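Local atomic coordinates of membrane-fusion protein (Streptococcus pneumoniae, PDB entry 5XU0), a protein that probably serves as the membrane fusion subunit of a MacAB-like efflux pump, assembling into a channel for exported substrates. Residues N187-F199 and K207-Y219. The protein carries 2 engineered substitutions. Sequence-based numbering, arbitrary orientation.
Sequences NLANLSVGQEVSF and KKWTGKLSYISDY
F199 and W209 meet at the hydrogen-bonded pair of an antiparallel hairpin, where W209 CB lies over one face of the phenyl ring, 3.4 Å from F199 CZ, in a CH-pi contact. F199 CG sits between its backbone N and carbonyl carbon (chi1 63°), which turns the ring across the strand beneath W209 CB. The indole runs nearly parallel to the phenyl ring, planes at 14°, but is slid so far that they barely overlap. Backbone bonds pair F199 with W209 in both directions and join V197 N to G211 O (2.8 Å); the return bond from G211 is weak. Beyond them L213 N reaches Q195 O at 3.1 Å, and G194 N, in the type II turn S192-Q195, donates to L213 O. Within that turn Q195 OE1 accepts S192 N (2.7 Å). On the other face T210 OG1 lies 3.0 Å from OE1 of the extended E196 and has a second, weak partner in T246 OG1. Apolar contacts continue toward the helix: the L191 and L213 side chains cross at about a right angle, CD1 to CD1 at 3.5 Å, and L188 CD2 meets I216 CG2 (3.6 Å). The hairpin belongs to a six-stranded antiparallel barrel, consistent with the beta-barrel domain of membrane fusion proteins, between strands 257-262 and 239-246, with helix 185-190 packed beside strand 3-10.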
loop_
_atom_site.group_PDB
_atom_site.type_symbol
_atom_site.label_atom_id
_atom_site.label_comp_id
_atom_site.label_asym_id
_atom_site.label_seq_id
_atom_site.Cartn_x
_atom_site.Cartn_y
_atom_site.Cartn_z
ATOM N N ASN B 187 23.000 36.039 -11.525
ATOM C CA ASN B 187 24.221 35.541 -10.897
ATOM C C ASN B 187 24.906 34.474 -11.741
ATOM O O ASN B 187 26.128 34.303 -11.650
ATOM C CB ASN B 187 23.910 34.983 -9.507
ATOM C CG ASN B 187 23.435 36.046 -8.538
ATOM O OD1 ASN B 187 22.549 35.798 -7.718
ATOM N ND2 ASN B 187 24.025 37.234 -8.620
ATOM N N LEU B 188 24.140 33.746 -12.561
ATOM C CA LEU B 188 24.709 32.669 -13.367
ATOM C C LEU B 188 25.760 33.180 -14.344
ATOM O O LEU B 188 26.741 32.480 -14.621
ATOM C CB LEU B 188 23.600 31.945 -14.128
ATOM C CG LEU B 188 23.218 30.541 -13.662
ATOM C CD1 LEU B 188 22.161 29.954 -14.581
ATOM C CD2 LEU B 188 24.440 29.643 -13.612
ATOM N N ALA B 189 25.576 34.387 -14.879
ATOM C CA ALA B 189 26.512 34.943 -15.847
ATOM C C ALA B 189 27.715 35.616 -15.203
ATOM O O ALA B 189 28.701 35.878 -15.898
ATOM C CB ALA B 189 25.797 35.946 -16.754
ATOM N N ASN B 190 27.661 35.907 -13.903
ATOM C CA ASN B 190 28.764 36.570 -13.221
ATOM C C ASN B 190 29.711 35.599 -12.530
ATOM O O ASN B 190 30.824 35.994 -12.162
ATOM C CB ASN B 190 28.224 37.556 -12.177
ATOM C CG ASN B 190 27.525 38.746 -12.798
ATOM O OD1 ASN B 190 27.967 39.278 -13.815
ATOM N ND2 ASN B 190 26.421 39.170 -12.185
ATOM N N LEU B 191 29.302 34.346 -12.349
ATOM C CA LEU B 191 29.949 33.421 -11.430
ATOM C C LEU B 191 30.443 32.182 -12.165
ATOM O O LEU B 191 29.735 31.628 -13.013
ATOM C CB LEU B 191 28.981 33.006 -10.313
ATOM C CG LEU B 191 28.757 33.910 -9.093
ATOM C CD1 LEU B 191 29.962 33.841 -8.192
ATOM C CD2 LEU B 191 28.443 35.355 -9.446
ATOM N N SER B 192 31.658 31.747 -11.835
ATOM C CA SER B 192 32.215 30.502 -12.348
ATOM C C SER B 192 32.680 29.640 -11.183
ATOM O O SER B 192 33.037 30.150 -10.118
ATOM C CB SER B 192 33.389 30.751 -13.311
ATOM O OG SER B 192 33.076 31.757 -14.258
ATOM N N VAL B 193 32.672 28.322 -11.389
ATOM C CA VAL B 193 33.136 27.412 -10.349
ATOM C C VAL B 193 34.637 27.590 -10.159
ATOM O O VAL B 193 35.405 27.628 -11.131
ATOM C CB VAL B 193 32.772 25.959 -10.694
ATOM C CG1 VAL B 193 33.319 25.565 -12.063
ATOM C CG2 VAL B 193 33.281 25.014 -9.612
ATOM N N GLY B 194 35.060 27.728 -8.905
ATOM C CA GLY B 194 36.453 27.936 -8.558
ATOM C C GLY B 194 36.742 29.252 -7.863
ATOM O O GLY B 194 37.767 29.362 -7.176
ATOM N N GLN B 195 35.871 30.251 -8.008
ATOM C CA GLN B 195 36.135 31.571 -7.450
ATOM C C GLN B 195 36.141 31.536 -5.927
ATOM O O GLN B 195 35.312 30.869 -5.300
ATOM C CB GLN B 195 35.091 32.571 -7.945
ATOM C CG GLN B 195 34.909 32.575 -9.454
ATOM C CD GLN B 195 34.012 33.698 -9.933
ATOM O OE1 GLN B 195 33.404 33.608 -11.001
ATOM N NE2 GLN B 195 33.928 34.767 -9.149
ATOM N N GLU B 196 37.079 32.267 -5.331
ATOM C CA GLU B 196 37.193 32.293 -3.882
ATOM C C GLU B 196 36.077 33.138 -3.275
ATOM O O GLU B 196 35.498 34.014 -3.924
ATOM C CB GLU B 196 38.557 32.830 -3.450
ATOM C CG GLU B 196 39.028 32.272 -2.114
ATOM C CD GLU B 196 39.985 33.199 -1.388
ATOM O OE1 GLU B 196 39.941 33.234 -0.139
ATOM O OE2 GLU B 196 40.784 33.886 -2.059
ATOM N N VAL B 197 35.778 32.862 -2.007
ATOM C CA VAL B 197 34.624 33.437 -1.328
ATOM C C VAL B 197 34.991 33.725 0.121
ATOM O O VAL B 197 35.672 32.926 0.771
ATOM C CB VAL B 197 33.404 32.489 -1.399
ATOM C CG1 VAL B 197 32.378 32.839 -0.328
ATOM C CG2 VAL B 197 32.772 32.516 -2.785
ATOM N N SER B 198 34.545 34.873 0.622
ATOM C CA SER B 198 34.588 35.196 2.039
ATOM C C SER B 198 33.164 35.281 2.575
ATOM O O SER B 198 32.237 35.641 1.845
ATOM C CB SER B 198 35.318 36.519 2.280
ATOM O OG SER B 198 35.054 37.010 3.582
ATOM N N PHE B 199 32.985 34.942 3.852
ATOM C CA PHE B 199 31.654 35.039 4.440
ATOM C C PHE B 199 31.751 35.165 5.954
ATOM O O PHE B 199 32.754 34.790 6.568
ATOM C CB PHE B 199 30.764 33.851 4.038
ATOM C CG PHE B 199 31.249 32.509 4.526
ATOM C CD1 PHE B 199 32.075 31.723 3.737
ATOM C CD2 PHE B 199 30.848 32.018 5.759
ATOM C CE1 PHE B 199 32.507 30.484 4.178
ATOM C CE2 PHE B 199 31.278 30.781 6.205
ATOM C CZ PHE B 199 32.106 30.012 5.412
ATOM N N LYS B 207 34.413 37.412 13.720
ATOM C CA LYS B 207 35.048 36.253 13.107
ATOM C C LYS B 207 34.612 36.112 11.656
ATOM O O LYS B 207 33.460 36.394 11.313
ATOM C CB LYS B 207 34.722 34.981 13.892
ATOM C CG LYS B 207 35.321 34.966 15.295
ATOM C CD LYS B 207 35.097 33.642 16.016
ATOM C CE LYS B 207 35.059 32.458 15.058
ATOM N NZ LYS B 207 36.333 31.684 15.061
ATOM N N LYS B 208 35.544 35.676 10.808
ATOM C CA LYS B 208 35.324 35.599 9.372
ATOM C C LYS B 208 35.835 34.262 8.849
ATOM O O LYS B 208 36.697 33.628 9.462
ATOM C CB LYS B 208 36.020 36.765 8.653
ATOM C CG LYS B 208 35.844 38.113 9.354
ATOM C CD LYS B 208 36.893 39.129 8.935
ATOM C CE LYS B 208 36.645 39.625 7.523
ATOM N NZ LYS B 208 35.739 40.807 7.506
ATOM N N TRP B 209 35.297 33.837 7.705
ATOM C CA TRP B 209 35.674 32.572 7.086
ATOM C C TRP B 209 35.957 32.766 5.604
ATOM O O TRP B 209 35.663 33.810 5.015
ATOM C CB TRP B 209 34.585 31.504 7.247
ATOM C CG TRP B 209 34.374 31.035 8.642
ATOM C CD1 TRP B 209 35.005 29.999 9.264
ATOM C CD2 TRP B 209 33.452 31.574 9.592
ATOM N NE1 TRP B 209 34.537 29.864 10.549
ATOM C CE2 TRP B 209 33.582 30.820 10.774
ATOM C CE3 TRP B 209 32.531 32.627 9.560
ATOM C CZ2 TRP B 209 32.826 31.086 11.914
ATOM C CZ3 TRP B 209 31.782 32.888 10.691
ATOM C CH2 TRP B 209 31.934 32.120 11.852
ATOM N N THR B 210 36.521 31.723 5.001
ATOM C CA THR B 210 36.804 31.673 3.577
ATOM C C THR B 210 36.247 30.375 3.005
ATOM O O THR B 210 35.844 29.469 3.740
ATOM C CB THR B 210 38.311 31.785 3.303
ATOM O OG1 THR B 210 38.572 31.492 1.924
ATOM C CG2 THR B 210 39.088 30.821 4.185
ATOM N N GLY B 211 36.221 30.293 1.680
ATOM C CA GLY B 211 35.680 29.125 1.006
ATOM C C GLY B 211 35.804 29.280 -0.494
ATOM O O GLY B 211 36.266 30.308 -0.999
ATOM N N LYS B 212 35.374 28.236 -1.207
ATOM C CA LYS B 212 35.513 28.166 -2.656
ATOM C C LYS B 212 34.223 27.680 -3.304
ATOM O O LYS B 212 33.597 26.732 -2.825
ATOM C CB LYS B 212 36.655 27.223 -3.076
ATOM C CG LYS B 212 38.062 27.584 -2.599
ATOM C CD LYS B 212 39.029 26.445 -2.943
ATOM C CE LYS B 212 39.965 26.087 -1.795
ATOM N NZ LYS B 212 40.484 24.695 -1.911
ATOM N N LEU B 213 33.854 28.311 -4.419
ATOM C CA LEU B 213 32.695 27.897 -5.206
ATOM C C LEU B 213 32.979 26.546 -5.854
ATOM O O LEU B 213 33.855 26.438 -6.719
ATOM C CB LEU B 213 32.380 28.948 -6.267
ATOM C CG LEU B 213 31.074 29.738 -6.198
ATOM C CD1 LEU B 213 30.918 30.550 -7.464
ATOM C CD2 LEU B 213 29.877 28.824 -6.019
ATOM N N SER B 214 32.234 25.513 -5.455
ATOM C CA SER B 214 32.477 24.172 -5.965
ATOM C C SER B 214 31.368 23.622 -6.849
ATOM O O SER B 214 31.649 22.744 -7.671
ATOM C CB SER B 214 32.715 23.190 -4.809
ATOM O OG SER B 214 31.494 22.816 -4.196
ATOM N N TYR B 215 30.126 24.091 -6.711
ATOM C CA TYR B 215 29.082 23.562 -7.583
ATOM C C TYR B 215 28.046 24.632 -7.906
ATOM O O TYR B 215 27.469 25.244 -6.999
ATOM C CB TYR B 215 28.422 22.333 -6.948
ATOM C CG TYR B 215 27.092 21.934 -7.548
ATOM C CD1 TYR B 215 25.930 21.992 -6.793
ATOM C CD2 TYR B 215 26.998 21.490 -8.864
ATOM C CE1 TYR B 215 24.709 21.625 -7.327
ATOM C CE2 TYR B 215 25.776 21.120 -9.409
ATOM C CZ TYR B 215 24.636 21.191 -8.632
ATOM O OH TYR B 215 23.415 20.827 -9.158
ATOM N N ILE B 216 27.821 24.837 -9.206
ATOM C CA ILE B 216 26.829 25.769 -9.737
ATOM C C ILE B 216 25.937 24.990 -10.696
ATOM O O ILE B 216 26.423 24.454 -11.699
ATOM C CB ILE B 216 27.479 26.958 -10.464
ATOM C CG1 ILE B 216 28.182 27.886 -9.473
ATOM C CG2 ILE B 216 26.441 27.719 -11.274
ATOM C CD1 ILE B 216 29.132 28.859 -10.138
ATOM N N SER B 217 24.640 24.942 -10.403
ATOM C CA SER B 217 23.725 24.086 -11.149
ATOM C C SER B 217 23.250 24.772 -12.424
ATOM O O SER B 217 22.694 25.876 -12.380
ATOM C CB SER B 217 22.528 23.699 -10.288
ATOM O OG SER B 217 21.656 22.836 -10.999
ATOM N N ASP B 218 23.466 24.104 -13.561
ATOM C CA ASP B 218 22.846 24.477 -14.828
ATOM C C ASP B 218 21.330 24.376 -14.790
ATOM O O ASP B 218 20.664 25.018 -15.609
ATOM C CB ASP B 218 23.364 23.582 -15.959
ATOM C CG ASP B 218 24.491 24.214 -16.739
ATOM O OD1 ASP B 218 25.092 25.196 -16.250
ATOM O OD2 ASP B 218 24.778 23.718 -17.851
ATOM N N TYR B 219 20.777 23.601 -13.860
ATOM C CA TYR B 219 19.382 23.205 -13.916
ATOM C C TYR B 219 18.591 23.941 -12.849
ATOM O O TYR B 219 18.932 23.838 -11.661
ATOM C CB TYR B 219 19.266 21.698 -13.720
ATOM C CG TYR B 219 17.856 21.176 -13.705
ATOM C CD1 TYR B 219 17.231 20.850 -12.510
ATOM C CD2 TYR B 219 17.149 21.001 -14.887
ATOM C CE1 TYR B 219 15.938 20.368 -12.490
ATOM C CE2 TYR B 219 15.854 20.520 -14.878
ATOM C CZ TYR B 219 15.254 20.204 -13.677
ATOM O OH TYR B 219 13.966 19.725 -13.655
#